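Long-range contact in SusD-like carbohydrate binding protein BF1063 (PDB 3I4G), which probably binds carbohydrate at the outer membrane of Bacteroides fragilis, as a member of the SusD family of glycan-uptake proteins: residues 123-135 and 194-207. Residues are numbered along the deposited sequence; the frame is centred on the assembly and turned at random.
Sequences AEARFLRATQYFY and RACKQAALAFLGRT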
ATOM      1  N   ALA A 123      21.952   4.924  10.819  1.00  9.05           N
ATOM      2  CA  ALA A 123      20.620   4.388  11.123  1.00  9.55           C
ATOM      3  C   ALA A 123      19.656   4.504   9.945  1.00  9.85           C
ATOM      4  O   ALA A 123      18.855   3.582   9.689  1.00  8.99           O
ATOM      5  CB  ALA A 123      20.056   5.089  12.357  1.00  8.48           C
ATOM      6  N   GLU A 124      19.700   5.609   9.208  1.00  8.13           N
ATOM      7  CA  GLU A 124      18.836   5.777   8.035  1.00  8.06           C
ATOM      8  C   GLU A 124      19.163   4.752   6.980  1.00  8.81           C
ATOM      9  O   GLU A 124      18.256   4.158   6.404  1.00  9.20           O
ATOM     10  CB  GLU A 124      18.962   7.185   7.497  1.00  8.24           C
ATOM     11  CG  GLU A 124      18.449   8.223   8.479  1.00  9.86           C
ATOM     12  CD  GLU A 124      18.520   9.603   7.939  1.00 10.25           C
ATOM     13  OE1 GLU A 124      17.582  10.028   7.230  1.00 10.36           O
ATOM     14  OE2 GLU A 124      19.522  10.284   8.213  1.00 10.19           O
ATOM     15  N   ALA A 125      20.444   4.550   6.704  1.00  8.97           N
ATOM     16  CA  ALA A 125      20.847   3.549   5.723  1.00  8.32           C
ATOM     17  C   ALA A 125      20.438   2.153   6.149  1.00  8.54           C
ATOM     18  O   ALA A 125      19.995   1.343   5.314  1.00  9.38           O
ATOM     19  CB  ALA A 125      22.365   3.610   5.475  1.00  9.14           C
ATOM     20  N   ARG A 126      20.559   1.849   7.438  1.00  8.37           N
ATOM     21  CA  ARG A 126      20.130   0.531   7.919  1.00  7.59           C
ATOM     22  C   ARG A 126      18.614   0.353   7.811  1.00  8.15           C
ATOM     23  O   ARG A 126      18.136  -0.712   7.456  1.00  8.66           O
ATOM     24  CB  ARG A 126      20.611   0.275   9.351  1.00  9.82           C
ATOM     25  CG  ARG A 126      22.138   0.148   9.446  1.00 10.41           C
ATOM     26  CD  ARG A 126      22.574   0.030  10.881  1.00 12.02           C
ATOM     27  NE  ARG A 126      22.330  -1.294  11.409  1.00 10.57           N
ATOM     28  CZ  ARG A 126      22.663  -1.666  12.642  1.00 12.62           C
ATOM     29  NH1 ARG A 126      23.165  -0.788  13.496  1.00 13.20           N
ATOM     30  NH2 ARG A 126      22.473  -2.912  13.030  1.00 12.35           N
ATOM     31  N   PHE A 127      17.871   1.399   8.134  1.00  9.93           N
ATOM     32  CA  PHE A 127      16.419   1.347   7.985  1.00  7.92           C
ATOM     33  C   PHE A 127      16.048   1.068   6.552  1.00  8.53           C
ATOM     34  O   PHE A 127      15.270   0.173   6.264  1.00  8.89           O
ATOM     35  CB  PHE A 127      15.791   2.665   8.434  1.00  8.53           C
ATOM     36  CG  PHE A 127      14.345   2.818   8.013  1.00  8.56           C
ATOM     37  CD1 PHE A 127      13.340   2.162   8.705  1.00 10.28           C
ATOM     38  CD2 PHE A 127      14.006   3.610   6.930  1.00  8.99           C
ATOM     39  CE1 PHE A 127      12.012   2.297   8.317  1.00  9.94           C
ATOM     40  CE2 PHE A 127      12.667   3.740   6.558  1.00  9.06           C
ATOM     41  CZ  PHE A 127      11.679   3.071   7.259  1.00  8.99           C
ATOM     42  N   LEU A 128      16.609   1.841   5.634  1.00  8.66           N
ATOM     43  CA  LEU A 128      16.298   1.690   4.216  1.00  8.42           C
ATOM     44  C   LEU A 128      16.680   0.303   3.703  1.00  9.17           C
ATOM     45  O   LEU A 128      15.883  -0.332   3.007  1.00  9.82           O
ATOM     46  CB  LEU A 128      16.969   2.789   3.394  1.00  8.92           C
ATOM     47  CG  LEU A 128      16.400   4.180   3.615  1.00  8.49           C
ATOM     48  CD1 LEU A 128      17.300   5.232   2.977  1.00 10.40           C
ATOM     49  CD2 LEU A 128      14.930   4.316   3.074  1.00 11.91           C
ATOM     50  N   ARG A 129      17.859  -0.198   4.064  1.00  7.75           N
ATOM     51  CA  ARG A 129      18.260  -1.526   3.635  1.00  8.78           C
ATOM     52  C   ARG A 129      17.312  -2.581   4.189  1.00  9.93           C
ATOM     53  O   ARG A 129      16.888  -3.514   3.478  1.00  9.11           O
ATOM     54  CB  ARG A 129      19.702  -1.798   4.095  1.00  9.35           C
ATOM     55  CG  ARG A 129      20.172  -3.206   3.755  1.00  9.16           C
ATOM     56  CD  ARG A 129      21.630  -3.449   4.162  1.00  9.80           C
ATOM     57  NE  ARG A 129      21.827  -3.399   5.600  1.00  9.04           N
ATOM     58  CZ  ARG A 129      22.987  -3.665   6.197  1.00 10.37           C
ATOM     59  NH1 ARG A 129      24.048  -3.998   5.491  1.00 11.37           N
ATOM     60  NH2 ARG A 129      23.073  -3.618   7.506  1.00 10.19           N
ATOM     61  N   ALA A 130      16.970  -2.463   5.458  1.00  8.74           N
ATOM     62  CA  ALA A 130      16.087  -3.438   6.067  1.00  8.27           C
ATOM     63  C   ALA A 130      14.680  -3.450   5.471  1.00  9.14           C
ATOM     64  O   ALA A 130      14.084  -4.531   5.361  1.00  8.71           O
ATOM     65  CB  ALA A 130      16.012  -3.245   7.567  1.00  9.22           C
ATOM     66  N   THR A 131      14.176  -2.294   5.056  1.00  9.36           N
ATOM     67  CA  THR A 131      12.880  -2.293   4.406  1.00  7.64           C
ATOM     68  C   THR A 131      12.919  -3.131   3.136  1.00  7.93           C
ATOM     69  O   THR A 131      11.952  -3.800   2.826  1.00  9.24           O
ATOM     70  CB  THR A 131      12.307  -0.909   4.056  1.00  8.38           C
ATOM     71  OG1 THR A 131      13.127  -0.239   3.090  1.00  9.27           O
ATOM     72  CG2 THR A 131      12.066  -0.047   5.286  1.00  8.83           C
ATOM     73  N   GLN A 132      14.021  -3.142   2.408  1.00  7.98           N
ATOM     74  CA  GLN A 132      14.071  -3.936   1.181  1.00  8.76           C
ATOM     75  C   GLN A 132      13.994  -5.408   1.495  1.00  8.69           C
ATOM     76  O   GLN A 132      13.277  -6.134   0.817  1.00  9.07           O
ATOM     77  CB  GLN A 132      15.346  -3.612   0.388  1.00  8.66           C
ATOM     78  CG  GLN A 132      15.528  -2.131   0.087  1.00  8.70           C
ATOM     79  CD  GLN A 132      14.344  -1.523  -0.626  1.00 12.17           C
ATOM     80  OE1 GLN A 132      14.204  -1.666  -1.838  1.00 11.30           O
ATOM     81  NE2 GLN A 132      13.488  -0.813   0.125  1.00 10.07           N
ATOM     82  N   TYR A 133      14.732  -5.869   2.508  1.00  9.54           N
ATOM     83  CA  TYR A 133      14.662  -7.263   2.909  1.00  9.05           C
ATOM     84  C   TYR A 133      13.264  -7.606   3.464  1.00 10.21           C
ATOM     85  O   TYR A 133      12.806  -8.709   3.281  1.00  9.61           O
ATOM     86  CB  TYR A 133      15.787  -7.609   3.898  1.00  8.80           C
ATOM     87  CG  TYR A 133      17.096  -7.747   3.188  1.00  9.08           C
ATOM     88  CD1 TYR A 133      17.302  -8.798   2.321  1.00  9.96           C
ATOM     89  CD2 TYR A 133      18.113  -6.806   3.340  1.00  9.07           C
ATOM     90  CE1 TYR A 133      18.483  -8.926   1.633  1.00  8.88           C
ATOM     91  CE2 TYR A 133      19.323  -6.951   2.679  1.00  9.02           C
ATOM     92  CZ  TYR A 133      19.485  -8.005   1.821  1.00  9.97           C
ATOM     93  OH  TYR A 133      20.690  -8.194   1.086  1.00 10.79           O
ATOM     94  N   PHE A 134      12.599  -6.664   4.131  1.00  8.26           N
ATOM     95  CA  PHE A 134      11.253  -6.870   4.631  1.00  8.60           C
ATOM     96  C   PHE A 134      10.300  -7.196   3.489  1.00  8.52           C
ATOM     97  O   PHE A 134       9.538  -8.167   3.577  1.00  8.17           O
ATOM     98  CB  PHE A 134      10.789  -5.612   5.413  1.00  8.59           C
ATOM     99  CG  PHE A 134       9.309  -5.571   5.651  1.00  8.57           C
ATOM    100  CD1 PHE A 134       8.734  -6.227   6.713  1.00  9.12           C
ATOM    101  CD2 PHE A 134       8.482  -4.901   4.770  1.00 10.12           C
ATOM    102  CE1 PHE A 134       7.390  -6.232   6.890  1.00  9.69           C
ATOM    103  CE2 PHE A 134       7.118  -4.888   4.948  1.00  9.38           C
ATOM    104  CZ  PHE A 134       6.582  -5.569   6.012  1.00  9.23           C
ATOM    105  N   TYR A 135      10.338  -6.418   2.437  1.00  8.80           N
ATOM    106  CA  TYR A 135       9.480  -6.699   1.296  1.00  7.84           C
ATOM    107  C   TYR A 135       9.924  -7.955   0.508  1.00  7.96           C
ATOM    108  O   TYR A 135       9.095  -8.770   0.135  1.00  8.60           O
ATOM    109  CB  TYR A 135       9.377  -5.479   0.382  1.00  9.02           C
ATOM    110  CG  TYR A 135       8.660  -4.303   0.970  1.00  7.56           C
ATOM    111  CD1 TYR A 135       7.286  -4.335   1.140  1.00  8.07           C
ATOM    112  CD2 TYR A 135       9.323  -3.144   1.312  1.00  7.77           C
ATOM    113  CE1 TYR A 135       6.625  -3.255   1.696  1.00  9.18           C
ATOM    114  CE2 TYR A 135       8.677  -2.075   1.868  1.00  8.31           C
ATOM    115  CZ  TYR A 135       7.321  -2.150   2.063  1.00  8.56           C
ATOM    116  OH  TYR A 135       6.658  -1.069   2.596  1.00  8.55           O
ATOM    117  N   ARG A 194      12.216  12.187   5.676  1.00  9.09           N
ATOM    118  CA  ARG A 194      13.292  11.422   6.360  1.00  8.80           C
ATOM    119  C   ARG A 194      12.694  10.450   7.370  1.00 10.38           C
ATOM    120  O   ARG A 194      11.633  10.712   7.970  1.00  9.67           O
ATOM    121  CB  ARG A 194      14.264  12.350   7.071  1.00  8.74           C
ATOM    122  CG  ARG A 194      14.966  13.364   6.189  1.00 15.70           C
ATOM    123  CD  ARG A 194      16.224  12.893   5.547  1.00 16.32           C
ATOM    124  NE  ARG A 194      17.344  12.649   6.484  1.00 11.21           N
ATOM    125  CZ  ARG A 194      18.210  13.546   6.943  1.00 11.80           C
ATOM    126  NH1 ARG A 194      18.077  14.836   6.709  1.00 15.25           N
ATOM    127  NH2 ARG A 194      19.176  13.152   7.749  1.00 12.65           N
ATOM    128  N   ALA A 195      13.351   9.315   7.556  1.00  8.83           N
ATOM    129  CA  ALA A 195      12.893   8.273   8.492  1.00  9.93           C
ATOM    130  C   ALA A 195      13.055   8.655   9.959  1.00  9.72           C
ATOM    131  O   ALA A 195      14.124   9.058  10.366  1.00 10.60           O
ATOM    132  CB  ALA A 195      13.635   6.947   8.235  1.00 10.22           C
ATOM    133  N   CYS A 196      11.982   8.531  10.725  1.00  9.17           N
ATOM    134  CA  CYS A 196      12.034   8.745  12.149  1.00  8.45           C
ATOM    135  C   CYS A 196      11.997   7.431  12.940  1.00  8.74           C
ATOM    136  O   CYS A 196      11.756   6.363  12.396  1.00  8.53           O
ATOM    137  CB  CYS A 196      10.890   9.662  12.603  1.00  8.77           C
ATOM    138  SG  CYS A 196       9.267   8.957  12.517  1.00  9.89           S
ATOM    139  N   LYS A 197      12.232   7.535  14.236  1.00  8.31           N
ATOM    140  CA  LYS A 197      12.223   6.413  15.141  1.00  8.05           C
ATOM    141  C   LYS A 197      10.961   5.580  14.954  1.00  8.63           C
ATOM    142  O   LYS A 197      10.992   4.361  14.828  1.00  7.96           O
ATOM    143  CB  LYS A 197      12.313   6.956  16.584  1.00  8.30           C
ATOM    144  CG  LYS A 197      12.334   5.913  17.660  1.00  9.01           C
ATOM    145  CD  LYS A 197      12.466   6.517  19.071  1.00 11.10           C
ATOM    146  CE  LYS A 197      13.657   7.445  19.272  1.00 12.20           C
ATOM    147  NZ  LYS A 197      14.932   6.671  19.169  1.00 14.93           N
ATOM    148  N   GLN A 198       9.821   6.256  14.953  1.00  9.17           N
ATOM    149  CA  GLN A 198       8.527   5.584  14.798  1.00  8.35           C
ATOM    150  C   GLN A 198       8.364   4.877  13.462  1.00  8.39           C
ATOM    151  O   GLN A 198       7.627   3.879  13.399  1.00  8.70           O
ATOM    152  CB  GLN A 198       7.388   6.588  15.021  1.00  8.79           C
ATOM    153  CG  GLN A 198       7.243   7.059  16.468  1.00  8.49           C
ATOM    154  CD  GLN A 198       8.035   8.311  16.808  1.00  7.93           C
ATOM    155  OE1 GLN A 198       9.080   8.642  16.170  1.00  8.52           O
ATOM    156  NE2 GLN A 198       7.526   9.057  17.808  1.00  9.02           N
ATOM    157  N   ALA A 199       8.986   5.365  12.389  1.00  8.58           N
ATOM    158  CA  ALA A 199       8.949   4.645  11.100  1.00  8.03           C
ATOM    159  C   ALA A 199       9.648   3.299  11.236  1.00  8.28           C
ATOM    160  O   ALA A 199       9.128   2.258  10.787  1.00  8.51           O
ATOM    161  CB  ALA A 199       9.572   5.494   9.972  1.00  9.71           C
ATOM    162  N   ALA A 200      10.826   3.301  11.856  1.00  9.00           N
ATOM    163  CA  ALA A 200      11.525   2.042  12.075  1.00  8.00           C
ATOM    164  C   ALA A 200      10.745   1.105  13.006  1.00  8.55           C
ATOM    165  O   ALA A 200      10.698  -0.101  12.777  1.00  9.52           O
ATOM    166  CB  ALA A 200      12.974   2.315  12.591  1.00  8.57           C
ATOM    167  N   LEU A 201      10.134   1.646  14.070  1.00  7.65           N
ATOM    168  CA  LEU A 201       9.327   0.817  14.951  1.00  7.47           C
ATOM    169  C   LEU A 201       8.091   0.237  14.238  1.00  8.21           C
ATOM    170  O   LEU A 201       7.658  -0.878  14.574  1.00  8.74           O
ATOM    171  CB  LEU A 201       8.878   1.587  16.222  1.00  8.12           C
ATOM    172  CG  LEU A 201       9.958   2.008  17.184  1.00  8.77           C
ATOM    173  CD1 LEU A 201       9.424   3.010  18.216  1.00  9.94           C
ATOM    174  CD2 LEU A 201      10.504   0.764  17.849  1.00 10.87           C
ATOM    175  N   ALA A 202       7.497   0.963  13.289  1.00  8.93           N
ATOM    176  CA  ALA A 202       6.333   0.460  12.584  1.00  9.79           C
ATOM    177  C   ALA A 202       6.732  -0.693  11.685  1.00  8.26           C
ATOM    178  O   ALA A 202       6.027  -1.695  11.608  1.00  8.71           O
ATOM    179  CB  ALA A 202       5.676   1.570  11.783  1.00 10.20           C
ATOM    180  N   PHE A 203       7.877  -0.570  11.000  1.00  8.43           N
ATOM    181  CA  PHE A 203       8.365  -1.698  10.223  1.00  8.41           C
ATOM    182  C   PHE A 203       8.799  -2.868  11.099  1.00  8.09           C
ATOM    183  O   PHE A 203       8.612  -4.019  10.713  1.00  8.66           O
ATOM    184  CB  PHE A 203       9.479  -1.281   9.261  1.00  8.21           C
ATOM    185  CG  PHE A 203       8.949  -0.723   7.983  1.00  8.87           C
ATOM    186  CD1 PHE A 203       8.680  -1.577   6.928  1.00  8.25           C
ATOM    187  CD2 PHE A 203       8.680   0.626   7.819  1.00  8.90           C
ATOM    188  CE1 PHE A 203       8.159  -1.110   5.732  1.00  8.99           C
ATOM    189  CE2 PHE A 203       8.175   1.100   6.598  1.00  9.28           C
ATOM    190  CZ  PHE A 203       7.879   0.217   5.583  1.00  8.60           C
ATOM    191  N   LEU A 204       9.334  -2.579  12.269  1.00  8.50           N
ATOM    192  CA  LEU A 204       9.597  -3.639  13.247  1.00  7.77           C
ATOM    193  C   LEU A 204       8.311  -4.373  13.572  1.00  8.67           C
ATOM    194  O   LEU A 204       8.277  -5.609  13.590  1.00  8.53           O
ATOM    195  CB  LEU A 204      10.191  -3.054  14.535  1.00  9.02           C
ATOM    196  CG  LEU A 204      10.421  -3.988  15.696  1.00  9.39           C
ATOM    197  CD1 LEU A 204      11.374  -5.128  15.285  1.00 10.97           C
ATOM    198  CD2 LEU A 204      10.990  -3.221  16.880  1.00 11.08           C
ATOM    199  N   GLY A 205       7.253  -3.643  13.895  1.00  8.89           N
ATOM    200  CA  GLY A 205       5.972  -4.266  14.161  1.00  7.59           C
ATOM    201  C   GLY A 205       5.454  -5.092  13.016  1.00  8.78           C
ATOM    202  O   GLY A 205       4.971  -6.213  13.235  1.00 10.01           O
ATOM    203  N   ARG A 206       5.534  -4.590  11.783  1.00  8.20           N
ATOM    204  CA  ARG A 206       5.091  -5.384  10.652  1.00  7.92           C
ATOM    205  C   ARG A 206       5.951  -6.650  10.498  1.00  8.55           C
ATOM    206  O   ARG A 206       5.428  -7.726  10.151  1.00  9.50           O
ATOM    207  CB  ARG A 206       5.158  -4.595   9.329  1.00  8.48           C
ATOM    208  CG  ARG A 206       4.137  -3.494   9.118  1.00  9.86           C
ATOM    209  CD  ARG A 206       4.299  -2.961   7.714  1.00 10.31           C
ATOM    210  NE  ARG A 206       3.262  -2.023   7.310  1.00 10.06           N
ATOM    211  CZ  ARG A 206       3.203  -1.548   6.090  1.00  9.55           C
ATOM    212  NH1 ARG A 206       4.150  -1.868   5.207  1.00 11.47           N
ATOM    213  NH2 ARG A 206       2.231  -0.738   5.753  1.00 10.60           N
ATOM    214  N   THR A 207       7.243  -6.533  10.740  1.00  9.04           N
ATOM    215  CA  THR A 207       8.143  -7.707  10.668  1.00  8.45           C
ATOM    216  C   THR A 207       7.692  -8.745  11.678  1.00  8.65           C
ATOM    217  O   THR A 207       7.583  -9.936  11.366  1.00  8.78           O
ATOM    218  CB  THR A 207       9.582  -7.284  10.928  1.00  9.13           C
ATOM    219  OG1 THR A 207       9.995  -6.381   9.903  1.00  9.65           O
ATOM    220  CG2 THR A 207      10.544  -8.496  10.945  1.00  8.39           C
TER
HETATM  221  O   HOH W   1       4.023  -0.982   2.369  1.00  9.37           O
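Phe127, Phe134 and Phe203 meet in an aromatic cluster between helical segments 123-135 and 197-207, whose axes run at 26° to each other. Phe203 of segment 194-207 is a knob in a hole formed by Phe127, Thr131, Phe134 and Tyr135. Phe127 turns its edge to the face of Phe203 in an offset T-shaped pair, with the ring centroids 5.7 Å apart. Phe203 in turn points its own edge at one face of Phe134, with the two planes at 89°. Phe127 and Phe134 lie seven residues apart and share a rotamer. Each has CG anti to the backbone N (chi1 near 165° in each), which sends both rings across to the other helix. Thr131 stands between them and lays CG2 over the centre of the Phe203 ring, a CH-pi contact 3.9 Å from the centroid.

Phe127 also packs against small residues. Its CD2 is 3.6 Å from Ala195 CB, and its CD1 lies close to Ala200 CA and CB. At the far end, Phe134 CE1 rests 3.7 Å from Arg206 CB. Tyr135 OH sits at the edge of the Phe203 ring. One water bridges this hydroxyl and Arg206 NH1; the hydroxyl also bonds Trp48, while Arg206 forms a salt bridge with Glu389.

At the other end, Arg194 grips Glu124 side-on. Arg194 NE reaches Glu124 OE1 at 2.7 Å, and Arg194 NH2 reaches Glu124 OE2 at 2.9 Å. The bend of the arginine chain at chi2 and chi3 brings its guanidinium nearly coplanar with the carboxylate. Tyr32 of helix 21-33 bonds Glu124 OE1 as well. The contact thus joins helices 116-139 and 197-211 through a buried apolar core, and the twin bonds to Glu124 probably favour its charged form.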